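Local coordinates for protein SsRai1 (Scheffersomyces stipitis, PDB 5BTO) that hydrolyses NAD-capped, triphosphate and methylguanosine-capped 5' ends of RNA with a divalent metal, and binds and stimulates the exoribonuclease RAT1, at residues A33-I36 / F40-D43; T119-L124 / D130-N135; E179-K184 / L257-I262; I218-T223 / K229-G234. All blocks are in the same frame, centred on the assembly; numbering follows the deposited sequence.

Interaction 1 (A33-I36 / F40-D43); sequences ARDI and FVYD
A33 and V41 face each other as an antiparallel hydrogen-bonded pair, and each spends both its backbone N-H and its carbonyl on the other. The bond from A33 N to V41 O is 3.0 Å long. The return bond, V41 N to A33 O, is 2.8 Å. A33 O also receives a CA-H...O contact from F40 CA at 3.3 Å, so one oxygen serves two neighbouring residues of the opposite strand. On the A33 and V41 side, the two CB atoms are 4.4 Å apart, and V41 goes on to touch I46 and V47 of helix 44-50.

The pairing closes a short beta hairpin at one margin of the large mixed sheet, where strand 40-41 is the outermost strand within the chain. Its turn is pinned by D35, whose OD1 accepts a bond from E39 N and a weak one from D37 N.

R34 and F40, the adjacent non-hydrogen-bonded pair, put their side chains on the other face. R34 CG, anti to its own N (chi1 -174°), lies 4.2 Å above the plane of the F40 ring, offset toward the rim. Past the ring the chain bends at chi3 and delivers the guanidinium to other partners: NE to Y214 O, NH1 to N83 OD1 and, weakly, NH2 to N213 O.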
loop_
_atom_site.group_PDB
_atom_site.type_symbol
_atom_site.label_atom_id
_atom_site.label_comp_id
_atom_site.label_asym_id
_atom_site.label_seq_id
_atom_site.Cartn_x
_atom_site.Cartn_y
_atom_site.Cartn_z
ATOM N N ALA A 33 -19.293 33.205 -5.094
ATOM C CA ALA A 33 -20.253 32.703 -6.067
ATOM C C ALA A 33 -19.863 33.053 -7.493
ATOM O O ALA A 33 -19.049 33.940 -7.728
ATOM C CB ALA A 33 -21.668 33.234 -5.746
ATOM N N ARG A 34 -20.431 32.325 -8.445
ATOM C CA ARG A 34 -20.360 32.715 -9.843
ATOM C C ARG A 34 -21.787 33.082 -10.248
ATOM O O ARG A 34 -22.718 32.325 -9.975
ATOM C CB ARG A 34 -19.819 31.565 -10.698
ATOM C CG ARG A 34 -19.567 31.926 -12.160
ATOM C CD ARG A 34 -18.859 30.793 -12.899
ATOM N NE ARG A 34 -19.748 29.665 -13.154
ATOM C CZ ARG A 34 -19.339 28.453 -13.520
ATOM N NH1 ARG A 34 -18.045 28.200 -13.672
ATOM N NH2 ARG A 34 -20.227 27.491 -13.728
ATOM N N ASP A 35 -21.971 34.249 -10.857
ATOM C CA ASP A 35 -23.323 34.696 -11.185
ATOM C C ASP A 35 -23.787 34.207 -12.552
ATOM O O ASP A 35 -23.078 33.461 -13.231
ATOM C CB ASP A 35 -23.492 36.220 -11.038
ATOM C CG ASP A 35 -22.692 37.016 -12.058
ATOM O OD1 ASP A 35 -22.296 36.457 -13.103
ATOM O OD2 ASP A 35 -22.474 38.224 -11.816
ATOM N N ILE A 36 -24.990 34.625 -12.933
ATOM C CA ILE A 36 -25.616 34.186 -14.173
ATOM C C ILE A 36 -24.796 34.596 -15.392
ATOM O O ILE A 36 -24.825 33.921 -16.421
ATOM C CB ILE A 36 -27.041 34.754 -14.301
ATOM C CG1 ILE A 36 -27.731 34.193 -15.545
ATOM C CG2 ILE A 36 -27.008 36.279 -14.346
ATOM C CD1 ILE A 36 -27.897 32.699 -15.523
ATOM N N PHE A 40 -17.541 36.426 -11.019
ATOM C CA PHE A 40 -17.388 35.995 -9.632
ATOM C C PHE A 40 -17.777 37.075 -8.626
ATOM O O PHE A 40 -17.536 38.267 -8.853
ATOM C CB PHE A 40 -15.969 35.477 -9.376
ATOM C CG PHE A 40 -15.693 34.157 -10.034
ATOM C CD1 PHE A 40 -16.137 32.978 -9.457
ATOM C CD2 PHE A 40 -15.019 34.094 -11.238
ATOM C CE1 PHE A 40 -15.902 31.762 -10.061
ATOM C CE2 PHE A 40 -14.777 32.877 -11.850
ATOM C CZ PHE A 40 -15.218 31.711 -11.261
ATOM N N VAL A 41 -18.396 36.639 -7.529
ATOM C CA VAL A 41 -18.863 37.526 -6.466
ATOM C C VAL A 41 -18.166 37.146 -5.164
ATOM O O VAL A 41 -18.175 35.977 -4.778
ATOM C CB VAL A 41 -20.375 37.376 -6.268
ATOM C CG1 VAL A 41 -20.891 38.394 -5.255
ATOM C CG2 VAL A 41 -21.091 37.503 -7.604
ATOM N N TYR A 42 -17.568 38.128 -4.489
ATOM C CA TYR A 42 -16.719 37.858 -3.322
ATOM C C TYR A 42 -17.188 38.489 -2.014
ATOM O O TYR A 42 -16.771 38.058 -0.936
ATOM C CB TYR A 42 -15.268 38.284 -3.598
ATOM C CG TYR A 42 -14.631 37.524 -4.740
ATOM C CD1 TYR A 42 -14.244 36.203 -4.578
ATOM C CD2 TYR A 42 -14.424 38.124 -5.978
ATOM C CE1 TYR A 42 -13.669 35.496 -5.615
ATOM C CE2 TYR A 42 -13.844 37.421 -7.030
ATOM C CZ TYR A 42 -13.470 36.104 -6.836
ATOM O OH TYR A 42 -12.897 35.379 -7.855
ATOM N N ASP A 43 -18.040 39.512 -2.106
ATOM C CA ASP A 43 -18.550 40.187 -0.916
ATOM C C ASP A 43 -19.483 39.260 -0.161
ATOM O O ASP A 43 -20.427 38.721 -0.743
ATOM C CB ASP A 43 -19.296 41.463 -1.296
ATOM C CG ASP A 43 -19.850 42.192 -0.088
ATOM O OD1 ASP A 43 -20.991 41.899 0.318
ATOM O OD2 ASP A 43 -19.144 43.059 0.467
#

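Interaction 2 (T119-L124 / D130-N135)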
loop_
_atom_site.group_PDB
_atom_site.type_symbol
_atom_site.label_atom_id
_atom_site.label_comp_id
_atom_site.label_asym_id
_atom_site.label_seq_id
_atom_site.Cartn_x
_atom_site.Cartn_y
_atom_site.Cartn_z
ATOM N N THR A 119 -12.879 14.273 -3.097
ATOM C CA THR A 119 -13.853 13.219 -3.348
ATOM C C THR A 119 -13.316 12.144 -4.299
ATOM O O THR A 119 -13.553 10.943 -4.106
ATOM C CB THR A 119 -15.162 13.810 -3.937
ATOM O OG1 THR A 119 -15.736 14.736 -2.997
ATOM C CG2 THR A 119 -16.159 12.699 -4.235
ATOM N N LYS A 120 -12.595 12.563 -5.331
ATOM C CA LYS A 120 -11.982 11.596 -6.243
ATOM C C LYS A 120 -11.016 10.666 -5.506
ATOM O O LYS A 120 -10.941 9.475 -5.810
ATOM C CB LYS A 120 -11.242 12.305 -7.378
ATOM C CG LYS A 120 -12.134 13.055 -8.350
ATOM C CD LYS A 120 -11.310 13.615 -9.497
ATOM C CE LYS A 120 -12.196 14.115 -10.628
ATOM N NZ LYS A 120 -11.397 14.432 -11.848
ATOM N N LEU A 121 -10.263 11.206 -4.546
ATOM C CA LEU A 121 -9.346 10.380 -3.771
ATOM C C LEU A 121 -10.105 9.451 -2.818
ATOM O O LEU A 121 -9.799 8.251 -2.710
ATOM C CB LEU A 121 -8.351 11.260 -2.998
ATOM C CG LEU A 121 -7.432 12.130 -3.857
ATOM C CD1 LEU A 121 -6.562 13.007 -2.975
ATOM C CD2 LEU A 121 -6.543 11.230 -4.723
ATOM N N LEU A 122 -11.128 9.990 -2.154
ATOM C CA LEU A 122 -11.878 9.223 -1.178
ATOM C C LEU A 122 -12.627 8.060 -1.839
ATOM O O LEU A 122 -12.730 6.975 -1.269
ATOM C CB LEU A 122 -12.864 10.150 -0.442
ATOM C CG LEU A 122 -13.851 9.613 0.588
ATOM C CD1 LEU A 122 -13.185 8.818 1.683
ATOM C CD2 LEU A 122 -14.650 10.784 1.206
ATOM N N ALA A 123 -13.119 8.288 -3.050
ATOM C CA ALA A 123 -13.968 7.306 -3.726
ATOM C C ALA A 123 -13.168 6.324 -4.567
ATOM O O ALA A 123 -13.723 5.367 -5.105
ATOM C CB ALA A 123 -14.999 8.010 -4.593
ATOM N N LEU A 124 -11.863 6.564 -4.677
ATOM C CA LEU A 124 -10.990 5.779 -5.564
ATOM C C LEU A 124 -11.044 4.245 -5.410
ATOM O O LEU A 124 -11.083 3.534 -6.409
ATOM C CB LEU A 124 -9.535 6.307 -5.464
ATOM C CG LEU A 124 -8.454 5.675 -6.352
ATOM C CD1 LEU A 124 -7.335 6.683 -6.659
ATOM C CD2 LEU A 124 -7.865 4.404 -5.712
ATOM N N ASP A 130 -11.375 4.944 -13.018
ATOM C CA ASP A 130 -11.360 6.394 -13.203
ATOM C C ASP A 130 -9.977 6.962 -12.906
ATOM O O ASP A 130 -9.458 6.786 -11.804
ATOM C CB ASP A 130 -12.386 7.083 -12.289
ATOM C CG ASP A 130 -13.823 6.692 -12.606
ATOM O OD1 ASP A 130 -14.093 6.208 -13.730
ATOM O OD2 ASP A 130 -14.693 6.889 -11.727
ATOM N N PRO A 131 -9.373 7.641 -13.888
ATOM C CA PRO A 131 -8.065 8.267 -13.656
ATOM C C PRO A 131 -8.152 9.461 -12.715
ATOM O O PRO A 131 -9.201 10.103 -12.609
ATOM C CB PRO A 131 -7.650 8.742 -15.052
ATOM C CG PRO A 131 -8.948 8.919 -15.789
ATOM C CD PRO A 131 -9.844 7.827 -15.271
ATOM N N VAL A 132 -7.053 9.735 -12.020
ATOM C CA VAL A 132 -6.927 10.931 -11.196
ATOM C C VAL A 132 -5.597 11.591 -11.517
ATOM O O VAL A 132 -4.561 10.925 -11.579
ATOM C CB VAL A 132 -6.970 10.608 -9.688
ATOM C CG1 VAL A 132 -6.808 11.883 -8.857
ATOM C CG2 VAL A 132 -8.272 9.912 -9.324
ATOM N N ASP A 133 -5.620 12.898 -11.747
ATOM C CA ASP A 133 -4.378 13.647 -11.936
ATOM C C ASP A 133 -4.466 14.989 -11.223
ATOM O O ASP A 133 -5.324 15.814 -11.540
ATOM C CB ASP A 133 -4.070 13.840 -13.420
ATOM C CG ASP A 133 -3.631 12.553 -14.088
ATOM O OD1 ASP A 133 -2.439 12.185 -13.961
ATOM O OD2 ASP A 133 -4.475 11.904 -14.736
ATOM N N LEU A 134 -3.590 15.191 -10.245
ATOM C CA LEU A 134 -3.600 16.419 -9.464
ATOM C C LEU A 134 -2.235 17.071 -9.442
ATOM O O LEU A 134 -1.214 16.389 -9.367
ATOM C CB LEU A 134 -4.030 16.133 -8.031
ATOM C CG LEU A 134 -5.347 15.379 -7.824
ATOM C CD1 LEU A 134 -5.480 14.967 -6.368
ATOM C CD2 LEU A 134 -6.530 16.249 -8.265
ATOM N N ASN A 135 -2.219 18.397 -9.514
ATOM C CA ASN A 135 -0.985 19.156 -9.328
ATOM C C ASN A 135 -0.913 19.593 -7.874
ATOM O O ASN A 135 -1.921 20.006 -7.299
ATOM C CB ASN A 135 -0.954 20.384 -10.232
ATOM C CG ASN A 135 -0.838 20.031 -11.693
ATOM O OD1 ASN A 135 -0.245 19.013 -12.051
ATOM N ND2 ASN A 135 -1.397 20.873 -12.553
HETATM O O HOH W 1 -8.292 13.991 -12.065
#
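L121 meets two hydrophobic residues of strand 132-135, using a different methyl for each. Its CD2 comes within 4.2 Å of V132 CG1, the two side chains crossing at about a right angle, while its CD1 meets L134 CD1 tip to tip at 4.1 Å. The forked end of the leucine therefore straddles neighbouring projections of the strand, since V132 and L134 both point toward the helix and D133 between them points away. V132 is forked in its turn. With CG1 anti to the backbone N (chi1 179°), that methyl is committed to L121, and CG2 is left to approach K120 CB and L124 CD1, each at 4.3 Å. The valine is thus a projection touched by K120 and L121 of the helix and by L124 at its C-terminal end.

The segments belong to helix 115-123 and strand 132-139 of the RAI1 fold, a member of the PD-(D/E)XK nuclease clan, and the helix lies against one face of the large mixed sheet. The axes of the short segments pass 9.8 Å apart at 137°, so the strand returns obliquely across the helix after a brief loop. Further hydrophobic groups extend this core: F364 of the adjacent strand 359-365 touches both L124 and V132, and helix 333-350 contributes V343 against L121 and W339 against L124.

At the solvent-facing border, the extended K120 chain runs past V132 to a water, which accepts from K120 NZ at 3.1 Å and from D133 N at 2.9 Å, so that a polar bridge borders the hydrophobic patch.

Interaction 3 (E179-K184 / L257-I262)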
loop_
_atom_site.group_PDB
_atom_site.type_symbol
_atom_site.label_atom_id
_atom_site.label_comp_id
_atom_site.label_asym_id
_atom_site.label_seq_id
_atom_site.Cartn_x
_atom_site.Cartn_y
_atom_site.Cartn_z
ATOM N N GLU A 179 -28.138 15.043 -18.107
ATOM C CA GLU A 179 -27.349 16.087 -17.453
ATOM C C GLU A 179 -28.230 17.294 -17.152
ATOM O O GLU A 179 -28.162 17.878 -16.072
ATOM C CB GLU A 179 -26.168 16.517 -18.329
ATOM C CG GLU A 179 -25.259 17.540 -17.652
ATOM C CD GLU A 179 -24.318 18.246 -18.617
ATOM O OE1 GLU A 179 -23.388 18.934 -18.141
ATOM O OE2 GLU A 179 -24.508 18.122 -19.845
ATOM N N PHE A 180 -29.054 17.667 -18.124
ATOM C CA PHE A 180 -29.962 18.794 -17.963
ATOM C C PHE A 180 -30.930 18.571 -16.809
ATOM O O PHE A 180 -31.184 19.481 -16.018
ATOM C CB PHE A 180 -30.744 19.040 -19.255
ATOM C CG PHE A 180 -31.855 20.040 -19.107
ATOM C CD1 PHE A 180 -31.592 21.401 -19.158
ATOM C CD2 PHE A 180 -33.161 19.621 -18.913
ATOM C CE1 PHE A 180 -32.614 22.326 -19.024
ATOM C CE2 PHE A 180 -34.187 20.541 -18.774
ATOM C CZ PHE A 180 -33.912 21.896 -18.825
ATOM N N SER A 181 -31.464 17.355 -16.720
ATOM C CA SER A 181 -32.470 17.018 -15.718
ATOM C C SER A 181 -32.035 17.326 -14.282
ATOM O O SER A 181 -32.868 17.652 -13.441
ATOM C CB SER A 181 -32.910 15.553 -15.857
ATOM O OG SER A 181 -31.892 14.651 -15.449
ATOM N N GLY A 182 -30.738 17.225 -14.003
ATOM C CA GLY A 182 -30.226 17.523 -12.676
ATOM C C GLY A 182 -30.356 19.004 -12.361
ATOM O O GLY A 182 -30.810 19.388 -11.279
ATOM N N TYR A 183 -29.958 19.839 -13.316
ATOM C CA TYR A 183 -30.110 21.281 -13.179
ATOM C C TYR A 183 -31.581 21.690 -13.152
ATOM O O TYR A 183 -31.959 22.611 -12.428
ATOM C CB TYR A 183 -29.369 22.017 -14.300
ATOM C CG TYR A 183 -27.874 21.774 -14.304
ATOM C CD1 TYR A 183 -27.046 22.408 -13.391
ATOM C CD2 TYR A 183 -27.294 20.904 -15.218
ATOM C CE1 TYR A 183 -25.680 22.185 -13.387
ATOM C CE2 TYR A 183 -25.927 20.674 -15.220
ATOM C CZ TYR A 183 -25.127 21.319 -14.304
ATOM O OH TYR A 183 -23.767 21.101 -14.300
ATOM N N LYS A 184 -32.412 21.006 -13.937
ATOM C CA LYS A 184 -33.844 21.293 -13.951
ATOM C C LYS A 184 -34.452 20.988 -12.587
ATOM O O LYS A 184 -35.264 21.756 -12.072
ATOM C CB LYS A 184 -34.549 20.479 -15.042
ATOM C CG LYS A 184 -36.070 20.658 -15.097
ATOM C CD LYS A 184 -36.474 22.070 -15.518
ATOM C CE LYS A 184 -37.974 22.161 -15.786
ATOM N NZ LYS A 184 -38.372 23.445 -16.429
ATOM N N LEU A 257 -28.760 18.477 -3.675
ATOM C CA LEU A 257 -29.881 18.025 -4.515
ATOM C C LEU A 257 -29.359 17.202 -5.691
ATOM O O LEU A 257 -28.536 17.680 -6.463
ATOM C CB LEU A 257 -30.648 19.228 -5.059
ATOM C CG LEU A 257 -31.210 20.173 -4.001
ATOM C CD1 LEU A 257 -31.850 21.392 -4.644
ATOM C CD2 LEU A 257 -32.206 19.429 -3.127
ATOM N N LYS A 258 -29.863 15.977 -5.841
ATOM C CA LYS A 258 -29.395 15.081 -6.894
ATOM C C LYS A 258 -30.573 14.402 -7.564
ATOM O O LYS A 258 -31.673 14.375 -7.009
ATOM C CB LYS A 258 -28.486 13.998 -6.303
ATOM C CG LYS A 258 -27.311 14.497 -5.507
ATOM C CD LYS A 258 -26.236 15.062 -6.400
ATOM C CE LYS A 258 -24.912 15.160 -5.636
ATOM N NZ LYS A 258 -23.920 16.047 -6.310
ATOM N N THR A 259 -30.329 13.827 -8.739
ATOM C CA THR A 259 -31.345 13.047 -9.440
ATOM C C THR A 259 -30.779 11.725 -9.934
ATOM O O THR A 259 -29.569 11.585 -10.125
ATOM C CB THR A 259 -31.889 13.786 -10.672
ATOM O OG1 THR A 259 -30.854 13.892 -11.659
ATOM C CG2 THR A 259 -32.392 15.169 -10.298
ATOM N N THR A 260 -31.665 10.763 -10.158
ATOM C CA THR A 260 -31.264 9.482 -10.709
ATOM C C THR A 260 -32.513 8.799 -11.259
ATOM O O THR A 260 -33.630 9.242 -10.991
ATOM C CB THR A 260 -30.580 8.606 -9.636
ATOM O OG1 THR A 260 -29.892 7.507 -10.258
ATOM C CG2 THR A 260 -31.603 8.087 -8.633
ATOM N N ARG A 261 -32.332 7.735 -12.037
ATOM C CA ARG A 261 -33.472 7.015 -12.590
ATOM C C ARG A 261 -34.171 6.215 -11.493
ATOM O O ARG A 261 -33.525 5.749 -10.553
ATOM C CB ARG A 261 -33.011 6.089 -13.721
ATOM C CG ARG A 261 -34.130 5.319 -14.406
ATOM C CD ARG A 261 -33.649 4.635 -15.670
ATOM N NE ARG A 261 -34.720 3.857 -16.289
ATOM C CZ ARG A 261 -34.628 3.279 -17.483
ATOM N NH1 ARG A 261 -33.516 3.401 -18.196
ATOM N NH2 ARG A 261 -35.650 2.583 -17.968
ATOM N N ILE A 262 -35.490 6.074 -11.605
ATOM C CA ILE A 262 -36.243 5.220 -10.690
ATOM C C ILE A 262 -35.634 3.827 -10.613
ATOM O O ILE A 262 -35.040 3.347 -11.579
ATOM C CB ILE A 262 -37.729 5.097 -11.095
ATOM C CG1 ILE A 262 -37.864 4.677 -12.555
ATOM C CG2 ILE A 262 -38.454 6.416 -10.865
ATOM C CD1 ILE A 262 -39.326 4.510 -12.998
HETATM O O HOH W 2 -31.856 12.312 -14.170
HETATM O O HOH W 3 -29.815 17.658 -9.265
#
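Chi1 values of 71° in S181 and 67° in T259 place both hydroxyls between the backbone N and the carbonyl carbon of their own residues, and these rotations turn the two oxygens toward the same gap between helix and strand. They do not bond directly: S181 OG and T259 OG1 remain 4.0 Å apart. A water joins them instead, donating to S181 OG at 2.7 Å and lying 3.1 Å from T259 OG1. S181 OG has a further partner one turn back in its helix, the carbonyl oxygen of C178, which accounts for a second of its hydrogen bonds.

G182 is where helix and strand come nearest, its CA being 5.6 Å from that of T259. T259 OG1 comes to 3.8 Å from G182 CA, and the threonine methyl CG2, anti to the carbonyl carbon, reaches the same CA at 4.0 Å. The threonine thus lays both its branches against bare helix backbone, where G182 has no side chain to intervene. A second water spans the two main chains by donating to G182 O at 2.8 Å and to L257 O. With no direct hydrogen bond between the segments, two waters make the polar links of this small interface.

Helix 169-188 and strand 254-261 both carry ligands of the divalent cation: E186 lies further along the helix, and E256 and L257 are on the strand. K258, whose side chain leaves the strand on the side away from the helix, binds substrate and forms a salt bridge with E256. Such a helix laid beside a strand bearing the E-L-K sequence belongs to the metal-dependent active site of the PD-(D/E)XK nuclease fold.

Interaction 4 (I218-T223 / K229-G234)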
loop_
_atom_site.group_PDB
_atom_site.type_symbol
_atom_site.label_atom_id
_atom_site.label_comp_id
_atom_site.label_asym_id
_atom_site.label_seq_id
_atom_site.Cartn_x
_atom_site.Cartn_y
_atom_site.Cartn_z
ATOM N N ILE A 218 -20.482 28.792 -3.679
ATOM C CA ILE A 218 -19.340 27.994 -3.225
ATOM C C ILE A 218 -19.043 28.279 -1.765
ATOM O O ILE A 218 -18.748 29.421 -1.395
ATOM C CB ILE A 218 -18.062 28.303 -4.039
ATOM C CG1 ILE A 218 -18.331 28.218 -5.541
ATOM C CG2 ILE A 218 -16.905 27.363 -3.632
ATOM C CD1 ILE A 218 -18.691 26.835 -6.016
ATOM N N SER A 219 -19.141 27.241 -0.940
ATOM C CA SER A 219 -18.788 27.337 0.466
ATOM C C SER A 219 -17.326 26.920 0.643
ATOM O O SER A 219 -16.870 25.938 0.057
ATOM C CB SER A 219 -19.704 26.437 1.305
ATOM O OG SER A 219 -19.273 26.364 2.656
ATOM N N VAL A 220 -16.589 27.670 1.447
ATOM C CA VAL A 220 -15.211 27.298 1.754
ATOM C C VAL A 220 -15.083 27.036 3.246
ATOM O O VAL A 220 -15.400 27.902 4.077
ATOM C CB VAL A 220 -14.201 28.373 1.315
ATOM C CG1 VAL A 220 -12.773 27.825 1.435
ATOM C CG2 VAL A 220 -14.489 28.806 -0.111
ATOM N N ILE A 221 -14.613 25.839 3.575
ATOM C CA ILE A 221 -14.650 25.347 4.941
ATOM C C ILE A 221 -13.267 25.002 5.442
ATOM O O ILE A 221 -12.358 24.733 4.650
ATOM C CB ILE A 221 -15.533 24.071 5.057
ATOM C CG1 ILE A 221 -14.917 22.905 4.269
ATOM C CG2 ILE A 221 -16.948 24.351 4.542
ATOM C CD1 ILE A 221 -15.520 21.562 4.624
ATOM N N LYS A 222 -13.110 25.042 6.762
ATOM C CA LYS A 222 -11.930 24.481 7.407
ATOM C C LYS A 222 -12.325 23.126 7.956
ATOM O O LYS A 222 -13.394 22.969 8.554
ATOM C CB LYS A 222 -11.427 25.382 8.533
ATOM C CG LYS A 222 -10.545 26.520 8.075
ATOM C CD LYS A 222 -10.068 27.347 9.265
ATOM C CE LYS A 222 -9.591 26.463 10.412
ATOM N NZ LYS A 222 -8.264 25.824 10.177
ATOM N N THR A 223 -11.486 22.127 7.712
ATOM C CA THR A 223 -11.763 20.800 8.215
ATOM C C THR A 223 -10.438 20.081 8.395
ATOM O O THR A 223 -9.387 20.713 8.433
ATOM C CB THR A 223 -12.713 20.039 7.264
ATOM O OG1 THR A 223 -13.093 18.790 7.851
ATOM C CG2 THR A 223 -12.063 19.823 5.906
ATOM N N LYS A 229 -4.769 19.603 8.633
ATOM C CA LYS A 229 -5.790 20.640 8.569
ATOM C C LYS A 229 -5.971 21.043 7.108
ATOM O O LYS A 229 -4.996 21.212 6.378
ATOM C CB LYS A 229 -5.372 21.861 9.392
ATOM C CG LYS A 229 -5.170 21.584 10.864
ATOM C CD LYS A 229 -4.805 22.874 11.603
ATOM C CE LYS A 229 -4.579 22.636 13.083
ATOM N NZ LYS A 229 -3.368 21.808 13.323
ATOM N N MET A 230 -7.217 21.180 6.667
ATOM C CA MET A 230 -7.475 21.429 5.254
ATOM C C MET A 230 -8.529 22.508 5.042
ATOM O O MET A 230 -9.468 22.636 5.826
ATOM C CB MET A 230 -7.916 20.126 4.557
ATOM C CG MET A 230 -6.871 19.020 4.716
ATOM S SD MET A 230 -7.403 17.419 4.083
ATOM C CE MET A 230 -7.307 17.709 2.323
ATOM N N LEU A 231 -8.345 23.288 3.985
ATOM C CA LEU A 231 -9.351 24.239 3.533
ATOM C C LEU A 231 -9.952 23.617 2.278
ATOM O O LEU A 231 -9.213 23.265 1.343
ATOM C CB LEU A 231 -8.697 25.590 3.211
ATOM C CG LEU A 231 -9.621 26.786 2.971
ATOM C CD1 LEU A 231 -10.334 27.176 4.263
ATOM C CD2 LEU A 231 -8.883 27.995 2.423
ATOM N N LEU A 232 -11.269 23.418 2.268
ATOM C CA LEU A 232 -11.928 22.829 1.100
ATOM C C LEU A 232 -13.004 23.751 0.549
ATOM O O LEU A 232 -13.882 24.211 1.296
ATOM C CB LEU A 232 -12.616 21.504 1.450
ATOM C CG LEU A 232 -11.843 20.297 1.945
ATOM C CD1 LEU A 232 -12.786 19.079 2.033
ATOM C CD2 LEU A 232 -10.700 20.037 0.998
ATOM N N ALA A 233 -12.969 23.989 -0.755
ATOM C CA ALA A 233 -14.021 24.766 -1.414
ATOM C C ALA A 233 -14.980 23.806 -2.129
ATOM O O ALA A 233 -14.539 22.873 -2.810
ATOM C CB ALA A 233 -13.407 25.739 -2.402
ATOM N N GLY A 234 -16.284 24.029 -1.975
ATOM C CA GLY A 234 -17.257 23.162 -2.604
ATOM C C GLY A 234 -18.568 23.845 -2.934
ATOM O O GLY A 234 -19.093 24.610 -2.125
#
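T223 N and M230 O are joined by a 2.8 Å hydrogen bond, with an N-H...O angle of 164°. Its partner, M230 N to T223 O, is equally short. The same two-way pairing recurs at I221 with L232 and at S219 with G234, giving six backbone bonds in all. Between these pairs, CA-H...O contacts fill in, as where L231 CA approaches I221 O at 3.2 Å.

Side chains alternate along each strand, so paired residues share a face. On one face V220 and L231 are diagonal neighbours, and V220 CG1 presses against L231 CG at 3.7 Å. Its other methyl, CG2, lies 4.0 Å from A233 CB, so the valine bridges two residues of the opposite strand. On the other face I221 CG1, held between its own N and carbonyl carbon (chi1 65°), approaches L232 CB at 3.9 Å, and T223 CG2 meets L232 CG at 4.0 Å. S219 shares this face and bonds through OG to E28.

Neighbouring strands continue the pattern, with F32 against I218 and V220 on one flank and I112 against L231 on the other. The two strands form a beta hairpin inside the large mixed sheet, and G234 leads directly into E235, a substrate-binding residue at the active-site end of this nuclease fold.

Interactions 1, 2 and 4 all reach the large mixed sheet. Interaction 1 lies at its margin; strands 27-34 and 216-225 are neighbours, which brings interaction 4 within about 5 Å of it (nearest atoms), although their centres are 17 Å apart. Interaction 2 packs a helix on a strand further across the sheet, its centre 17 Å from that of interaction 4 and 27 Å from that of interaction 1. Interaction 3 involves the smaller four-stranded sheet. Along the chain, interactions 1 and 2 close in turn. Folding then brings the cation-binding residues of helix 169-188 and strand 254-261 together, although the hairpin of interaction 4, which leads into substrate-binding E235, lies between them in sequence.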